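Local structure of beta-ketoacyl-[acyl-carrier-protein] synthase FabY (Pseudomonas aeruginosa, 4CW4) at residues 208-211 / 212-215; 371-374 / 375-379; 573-576 / 577-581. The protein catalyses the condensation of acetyl-CoA with malonyl-ACP to give acetoacetyl-ACP, the primer with which fatty acid biosynthesis starts. All blocks are in the same frame, centred on the assembly; numbering follows the deposited sequence.

Contact 1: residues 208-211 / 212-215; sequences IDWK and TIVD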
loop_
_atom_site.group_PDB
_atom_site.type_symbol
_atom_site.label_atom_id
_atom_site.label_comp_id
_atom_site.label_asym_id
_atom_site.label_seq_id
_atom_site.Cartn_x
_atom_site.Cartn_y
_atom_site.Cartn_z
ATOM N N ILE A 208 -4.092 -30.253 0.814
ATOM C CA ILE A 208 -5.429 -30.289 0.241
ATOM C C ILE A 208 -5.378 -29.692 -1.163
ATOM O O ILE A 208 -4.763 -28.644 -1.382
ATOM C CB ILE A 208 -6.445 -29.531 1.130
ATOM C CG1 ILE A 208 -6.513 -30.146 2.533
ATOM C CG2 ILE A 208 -7.838 -29.563 0.497
ATOM C CD1 ILE A 208 -7.240 -29.292 3.523
ATOM N N ASP A 209 -5.992 -30.384 -2.121
ATOM C CA ASP A 209 -6.067 -29.885 -3.490
ATOM C C ASP A 209 -6.771 -28.521 -3.469
ATOM O O ASP A 209 -7.832 -28.379 -2.877
ATOM C CB ASP A 209 -6.832 -30.904 -4.361
ATOM C CG ASP A 209 -6.770 -30.613 -5.867
ATOM O OD1 ASP A 209 -6.557 -29.465 -6.297
ATOM O OD2 ASP A 209 -6.966 -31.580 -6.641
ATOM N N TRP A 210 -6.177 -27.507 -4.091
ATOM C CA TRP A 210 -6.801 -26.184 -4.135
ATOM C C TRP A 210 -8.221 -26.281 -4.713
ATOM O O TRP A 210 -9.131 -25.608 -4.237
ATOM C CB TRP A 210 -5.954 -25.181 -4.934
ATOM C CG TRP A 210 -6.572 -23.794 -4.969
ATOM C CD1 TRP A 210 -7.035 -23.132 -6.071
ATOM C CD2 TRP A 210 -6.814 -22.920 -3.854
ATOM N NE1 TRP A 210 -7.541 -21.908 -5.711
ATOM C CE2 TRP A 210 -7.424 -21.757 -4.356
ATOM C CE3 TRP A 210 -6.574 -23.010 -2.482
ATOM C CZ2 TRP A 210 -7.796 -20.696 -3.533
ATOM C CZ3 TRP A 210 -6.940 -21.952 -1.672
ATOM C CH2 TRP A 210 -7.547 -20.814 -2.198
ATOM N N LYS A 211 -8.412 -27.144 -5.708
ATOM C CA LYS A 211 -9.746 -27.365 -6.273
ATOM C C LYS A 211 -10.772 -27.799 -5.226
ATOM O O LYS A 211 -11.922 -27.368 -5.262
ATOM C CB LYS A 211 -9.695 -28.407 -7.391
ATOM C CG LYS A 211 -11.064 -28.771 -7.940
ATOM C CD LYS A 211 -11.020 -28.928 -9.436
ATOM C CE LYS A 211 -12.353 -29.438 -9.998
ATOM N NZ LYS A 211 -13.530 -28.635 -9.587
ATOM N N THR A 212 -10.363 -28.665 -4.311
ATOM C CA THR A 212 -11.256 -29.126 -3.266
ATOM C C THR A 212 -11.678 -27.970 -2.368
ATOM O O THR A 212 -12.847 -27.859 -1.967
ATOM C CB THR A 212 -10.589 -30.218 -2.409
ATOM O OG1 THR A 212 -10.191 -31.304 -3.243
ATOM C CG2 THR A 212 -11.548 -30.743 -1.359
ATOM N N ILE A 213 -10.716 -27.114 -2.037
ATOM C CA ILE A 213 -11.003 -25.940 -1.212
ATOM C C ILE A 213 -12.016 -25.024 -1.912
ATOM O O ILE A 213 -13.049 -24.674 -1.338
ATOM C CB ILE A 213 -9.703 -25.186 -0.849
ATOM C CG1 ILE A 213 -8.834 -26.100 0.030
ATOM C CG2 ILE A 213 -10.016 -23.835 -0.157
ATOM C CD1 ILE A 213 -7.406 -25.572 0.254
ATOM N N VAL A 214 -11.744 -24.675 -3.162
ATOM C CA VAL A 214 -12.629 -23.794 -3.918
ATOM C C VAL A 214 -14.040 -24.394 -4.047
ATOM O O VAL A 214 -15.033 -23.670 -3.903
ATOM C CB VAL A 214 -12.039 -23.493 -5.308
ATOM C CG1 VAL A 214 -12.959 -22.599 -6.092
ATOM C CG2 VAL A 214 -10.678 -22.821 -5.171
ATOM N N ASP A 215 -14.124 -25.703 -4.298
ATOM C CA ASP A 215 -15.408 -26.406 -4.455
ATOM C C ASP A 215 -16.252 -26.372 -3.164
ATOM O O ASP A 215 -17.462 -26.629 -3.193
ATOM C CB ASP A 215 -15.179 -27.886 -4.807
ATOM C CG ASP A 215 -14.900 -28.130 -6.285
ATOM O OD1 ASP A 215 -15.083 -27.226 -7.124
ATOM O OD2 ASP A 215 -14.497 -29.274 -6.600
HETATM O O HOH W 1 -7.855 -32.545 -1.892
#
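D209 and T212 meet at the start of helix 210-215 through a water that accepts from D209 N and lies 3.0 Å from T212 OG1. D209 is the N-cap: its OD1 accepts a hydrogen bond from K211 N at 3.0 Å, the donor lying 48° out of the carboxylate plane. A short-chain acid suits this place, since it reaches forward to a first-turn N-H that no earlier helical carbonyl can serve. D209 O accepts from I213 N at 3.3 Å and, weakly, from T212 N. With its chain bent at chi2 and chi4, K211 curls over the turn to D215, where NZ forms a salt bridge to OD2 at 3.2 Å through the syn lone pair; its bond to OD1 is weak, and OD1 also pairs with S623. The indole of W210 is pinned by NE1 bonding to L273 O, while V214 CG2 sits over its five-membered ring, 3.6 Å from the centroid, a CH-pi contact. The buried I213 lays its CG1 3.6 Å from I208 CG2. Capping acid, water and ion pair thus occupy the polar side of this short helix, and the indole uses its one N-H to tie the greasy side to the ketosynthase body.

Contact 2: residues 371-374 / 375-379; sequences VLMD and DELAL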
loop_
_atom_site.group_PDB
_atom_site.type_symbol
_atom_site.label_atom_id
_atom_site.label_comp_id
_atom_site.label_asym_id
_atom_site.label_seq_id
_atom_site.Cartn_x
_atom_site.Cartn_y
_atom_site.Cartn_z
ATOM N N VAL A 371 -1.942 -19.704 5.310
ATOM C CA VAL A 371 -3.276 -20.008 4.806
ATOM C C VAL A 371 -4.174 -20.164 6.013
ATOM O O VAL A 371 -3.916 -21.007 6.856
ATOM C CB VAL A 371 -3.299 -21.291 3.970
ATOM C CG1 VAL A 371 -4.674 -21.504 3.357
ATOM C CG2 VAL A 371 -2.233 -21.259 2.898
ATOM N N LEU A 372 -5.202 -19.329 6.107
ATOM C CA LEU A 372 -6.170 -19.384 7.190
ATOM C C LEU A 372 -7.482 -19.952 6.683
ATOM O O LEU A 372 -7.895 -19.690 5.545
ATOM C CB LEU A 372 -6.459 -17.982 7.743
ATOM C CG LEU A 372 -5.250 -17.137 8.137
ATOM C CD1 LEU A 372 -5.695 -15.773 8.648
ATOM C CD2 LEU A 372 -4.410 -17.880 9.193
ATOM N N MET A 373 -8.151 -20.704 7.550
ATOM C CA MET A 373 -9.535 -21.081 7.311
ATOM C C MET A 373 -10.332 -20.850 8.565
ATOM O O MET A 373 -9.782 -20.890 9.648
ATOM C CB MET A 373 -9.655 -22.561 6.955
ATOM C CG MET A 373 -9.104 -22.944 5.621
ATOM S SD MET A 373 -9.328 -24.704 5.302
ATOM C CE MET A 373 -8.660 -24.750 3.627
ATOM N N ASP A 374 -11.632 -20.640 8.426
ATOM C CA ASP A 374 -12.486 -20.729 9.598
ATOM C C ASP A 374 -12.496 -22.160 10.140
ATOM O O ASP A 374 -12.255 -23.130 9.421
ATOM C CB ASP A 374 -13.905 -20.240 9.314
ATOM C CG ASP A 374 -14.680 -21.150 8.395
ATOM O OD1 ASP A 374 -15.344 -22.109 8.887
ATOM O OD2 ASP A 374 -14.645 -20.893 7.178
ATOM N N ASP A 375 -12.786 -22.280 11.422
ATOM C CA ASP A 375 -12.730 -23.560 12.098
ATOM C C ASP A 375 -13.686 -24.599 11.538
ATOM O O ASP A 375 -13.371 -25.783 11.514
ATOM C CB ASP A 375 -12.969 -23.397 13.606
ATOM C CG ASP A 375 -14.317 -22.788 13.947
ATOM O OD1 ASP A 375 -14.573 -21.639 13.555
ATOM O OD2 ASP A 375 -15.098 -23.418 14.693
ATOM N N GLU A 376 -14.854 -24.169 11.104
ATOM C CA GLU A 376 -15.840 -25.111 10.598
ATOM C C GLU A 376 -15.378 -25.723 9.274
ATOM O O GLU A 376 -15.480 -26.936 9.069
ATOM C CB GLU A 376 -17.180 -24.396 10.445
ATOM C CG GLU A 376 -18.329 -25.278 10.048
ATOM C CD GLU A 376 -19.634 -24.523 10.106
ATOM O OE1 GLU A 376 -19.917 -23.740 9.174
ATOM O OE2 GLU A 376 -20.369 -24.703 11.098
ATOM N N LEU A 377 -14.867 -24.885 8.372
ATOM C CA LEU A 377 -14.360 -25.382 7.105
ATOM C C LEU A 377 -13.135 -26.285 7.330
ATOM O O LEU A 377 -12.988 -27.321 6.676
ATOM C CB LEU A 377 -13.998 -24.209 6.177
ATOM C CG LEU A 377 -13.480 -24.619 4.801
ATOM C CD1 LEU A 377 -14.554 -25.350 3.996
ATOM C CD2 LEU A 377 -12.926 -23.424 4.045
ATOM N N ALA A 378 -12.237 -25.884 8.226
ATOM C CA ALA A 378 -11.062 -26.706 8.536
ATOM C C ALA A 378 -11.498 -28.096 9.007
ATOM O O ALA A 378 -10.963 -29.106 8.573
ATOM C CB ALA A 378 -10.198 -26.028 9.580
ATOM N N LEU A 379 -12.497 -28.113 9.872
ATOM C CA LEU A 379 -13.041 -29.355 10.416
ATOM C C LEU A 379 -13.581 -30.233 9.283
ATOM O O LEU A 379 -13.288 -31.425 9.198
ATOM C CB LEU A 379 -14.165 -29.028 11.412
ATOM C CG LEU A 379 -14.643 -30.161 12.323
ATOM C CD1 LEU A 379 -13.684 -30.328 13.515
ATOM C CD2 LEU A 379 -16.079 -29.911 12.789
#
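M373 and D374 meet the first turn of helix 375-381 where strand 366-374 of the thiolase-like fold turns into it, strand and helix segments lying nearly perpendicular at 98°. D374 is the N-cap. Its CG stands between the backbone N and the carbonyl carbon (chi1 69°), which swings OD1 over the helix start to accept from L377 N at 2.9 Å. Aspartate fits because a single methylene holds the carboxylate close enough to the helix start to meet this N-H, and the helix end probably favours its negative charge. OD2 makes a salt bridge to R306, so both oxygens of this buried acid are engaged. The backbone of D374 closes the turn as well, its O accepting from A378 N at 3.0 Å. This polar knot is the tight part. The apolar part is looser: the extended, flexible chain of M373 runs past L377, SD to CD2 at 4.0 Å, and small A378 lets the strand come near, though M373 CB and A378 CB remain 4.4 Å apart. D375 turns from the strand to H563 and R562, and packs on M637 of the second subunit. On the solvent side E376 extends away, its carboxylate in a weak, long ion pair with R306, while its CB lies 3.3 Å from D374 OD1.

Contact 3: residues 573-576 / 577-581; sequences EKRE and QTRAA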
loop_
_atom_site.group_PDB
_atom_site.type_symbol
_atom_site.label_atom_id
_atom_site.label_comp_id
_atom_site.label_asym_id
_atom_site.label_seq_id
_atom_site.Cartn_x
_atom_site.Cartn_y
_atom_site.Cartn_z
ATOM N N GLU A 573 -9.863 -38.375 11.303
ATOM C CA GLU A 573 -9.688 -39.349 10.236
ATOM C C GLU A 573 -9.302 -38.684 8.903
ATOM O O GLU A 573 -8.386 -39.146 8.223
ATOM C CB GLU A 573 -10.943 -40.194 10.057
ATOM C CG GLU A 573 -11.235 -41.111 11.225
ATOM C CD GLU A 573 -10.057 -41.969 11.598
ATOM O OE1 GLU A 573 -9.810 -42.934 10.850
ATOM O OE2 GLU A 573 -9.365 -41.665 12.603
ATOM N N LYS A 574 -10.017 -37.632 8.509
ATOM C CA LYS A 574 -9.703 -36.946 7.253
ATOM C C LYS A 574 -8.317 -36.322 7.327
ATOM O O LYS A 574 -7.567 -36.327 6.347
ATOM C CB LYS A 574 -10.720 -35.846 6.964
ATOM C CG LYS A 574 -12.101 -36.343 6.591
ATOM C CD LYS A 574 -13.026 -35.182 6.303
ATOM C CE LYS A 574 -14.468 -35.623 6.184
ATOM N NZ LYS A 574 -15.415 -34.460 6.304
ATOM N N ARG A 575 -7.949 -35.835 8.504
ATOM C CA ARG A 575 -6.676 -35.177 8.657
ATOM C C ARG A 575 -5.497 -36.145 8.530
ATOM O O ARG A 575 -4.395 -35.721 8.152
ATOM C CB ARG A 575 -6.630 -34.427 9.978
ATOM C CG ARG A 575 -5.316 -33.696 10.216
ATOM C CD ARG A 575 -5.416 -32.800 11.407
ATOM N NE ARG A 575 -5.323 -33.529 12.660
ATOM C CZ ARG A 575 -5.281 -32.933 13.845
ATOM N NH1 ARG A 575 -5.398 -31.618 13.927
ATOM N NH2 ARG A 575 -5.108 -33.638 14.938
ATOM N N GLU A 576 -5.687 -37.423 8.850
ATOM C CA GLU A 576 -4.600 -38.363 8.599
ATOM C C GLU A 576 -4.245 -38.385 7.103
ATOM O O GLU A 576 -3.069 -38.524 6.727
ATOM C CB GLU A 576 -4.975 -39.757 9.091
ATOM C CG GLU A 576 -4.983 -39.895 10.591
ATOM C CD GLU A 576 -3.636 -39.580 11.211
ATOM O OE1 GLU A 576 -3.403 -38.404 11.527
ATOM O OE2 GLU A 576 -2.807 -40.497 11.368
ATOM N N GLN A 577 -5.251 -38.234 6.249
ATOM C CA GLN A 577 -5.023 -38.281 4.807
ATOM C C GLN A 577 -4.397 -36.979 4.332
ATOM O O GLN A 577 -3.484 -36.975 3.504
ATOM C CB GLN A 577 -6.350 -38.530 4.076
ATOM C CG GLN A 577 -7.002 -39.871 4.406
ATOM C CD GLN A 577 -8.408 -40.011 3.820
ATOM O OE1 GLN A 577 -9.160 -39.034 3.707
ATOM N NE2 GLN A 577 -8.768 -41.232 3.457
ATOM N N THR A 578 -4.893 -35.853 4.831
ATOM C CA THR A 578 -4.300 -34.588 4.406
ATOM C C THR A 578 -2.852 -34.482 4.913
ATOM O O THR A 578 -2.002 -33.974 4.201
ATOM C CB THR A 578 -5.105 -33.385 4.841
ATOM O OG1 THR A 578 -4.981 -33.213 6.225
ATOM C CG2 THR A 578 -6.560 -33.518 4.538
ATOM N N ARG A 579 -2.543 -35.032 6.087
ATOM C CA ARG A 579 -1.156 -35.009 6.572
ATOM C C ARG A 579 -0.262 -35.837 5.688
ATOM O O ARG A 579 0.870 -35.446 5.443
ATOM C CB ARG A 579 -1.038 -35.473 8.029
ATOM C CG ARG A 579 -1.509 -34.414 8.991
ATOM C CD ARG A 579 -1.563 -34.908 10.430
ATOM N NE ARG A 579 -1.725 -33.774 11.321
ATOM C CZ ARG A 579 -1.875 -33.844 12.630
ATOM N NH1 ARG A 579 -1.873 -35.026 13.254
ATOM N NH2 ARG A 579 -2.010 -32.726 13.322
ATOM N N ALA A 580 -0.759 -36.985 5.227
ATOM C CA ALA A 580 0.001 -37.804 4.289
ATOM C C ALA A 580 0.282 -37.052 2.969
ATOM O O ALA A 580 1.375 -37.112 2.437
ATOM C CB ALA A 580 -0.734 -39.132 4.038
ATOM N N ALA A 581 -0.707 -36.336 2.444
ATOM C CA ALA A 581 -0.507 -35.567 1.216
ATOM C C ALA A 581 0.525 -34.447 1.425
ATOM O O ALA A 581 1.410 -34.233 0.582
ATOM C CB ALA A 581 -1.819 -35.015 0.737
HETATM O O HOH W 2 -8.927 -36.306 3.602
HETATM O O HOH W 3 -1.078 -37.651 12.409
#
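The guanidinium groups of R575 and R579 lie flat on each other one helical turn apart, centres 3.7 Å apart and planes within 12°. R579 NH2 sits over the centre of the R575 group, 3.3 Å from CZ, and R575 NE in turn covers the centre of the R579 group. At the edge of R579, in its plane, a water accepts from NH1 and donates to E576 OE1, bridging two opposite charges that stand 4.1 Å apart, too far for a salt bridge. The pairing depends on chain shape. R575 leaves the helix with CG anti to the backbone N and bends at chi3 (78°), whereas R579 runs straight from CG to NE, its CG 3.3 Å from R575 O; the two chains end side by side, pointing the same way. Long, flat-ended arginines suit such a place, because the planar groups can stack while their N-H edges still reach acids. R575 NH1 forms a salt bridge with E556 and R579 NH2 one with D384. Beneath them helix 565-590 keeps regular bonds, such as R579 N to R575 O at 2.9 Å. T578 OG1 bonds to G382 O, and K574 NZ to R380 O, so this helix is tied to the last turn of helix 375-381 and the residue just after it. A second water donates to both K574 O and Q577 OE1, at 2.7 Å from the latter. With acids and water at their edges the two cations can probably share this place, the stack being part of a larger ionic network near the protein surface.

The three contacts form one cluster away from C286, H439 and H477, the probable active-site residues, with centres 13 to 15 Å apart. Contact 1 touches both others: I213 CD1 packs on M373 CE of contact 2 at 3.7 Å, and I208 CG1 meets T578 CG2 of contact 3 at 3.9 Å. Contacts 2 and 3 do not touch, their nearest atoms being about 5 Å apart, yet residues that follow helix 375-381 or end it link all three: A383 packs on both I208 and M373, L381 on I208 and I213, and D384 pairs with R579. Helix 210-215 and the residue I208 ahead of it thereby lie between the strand-to-helix turn and the long helix 565-590.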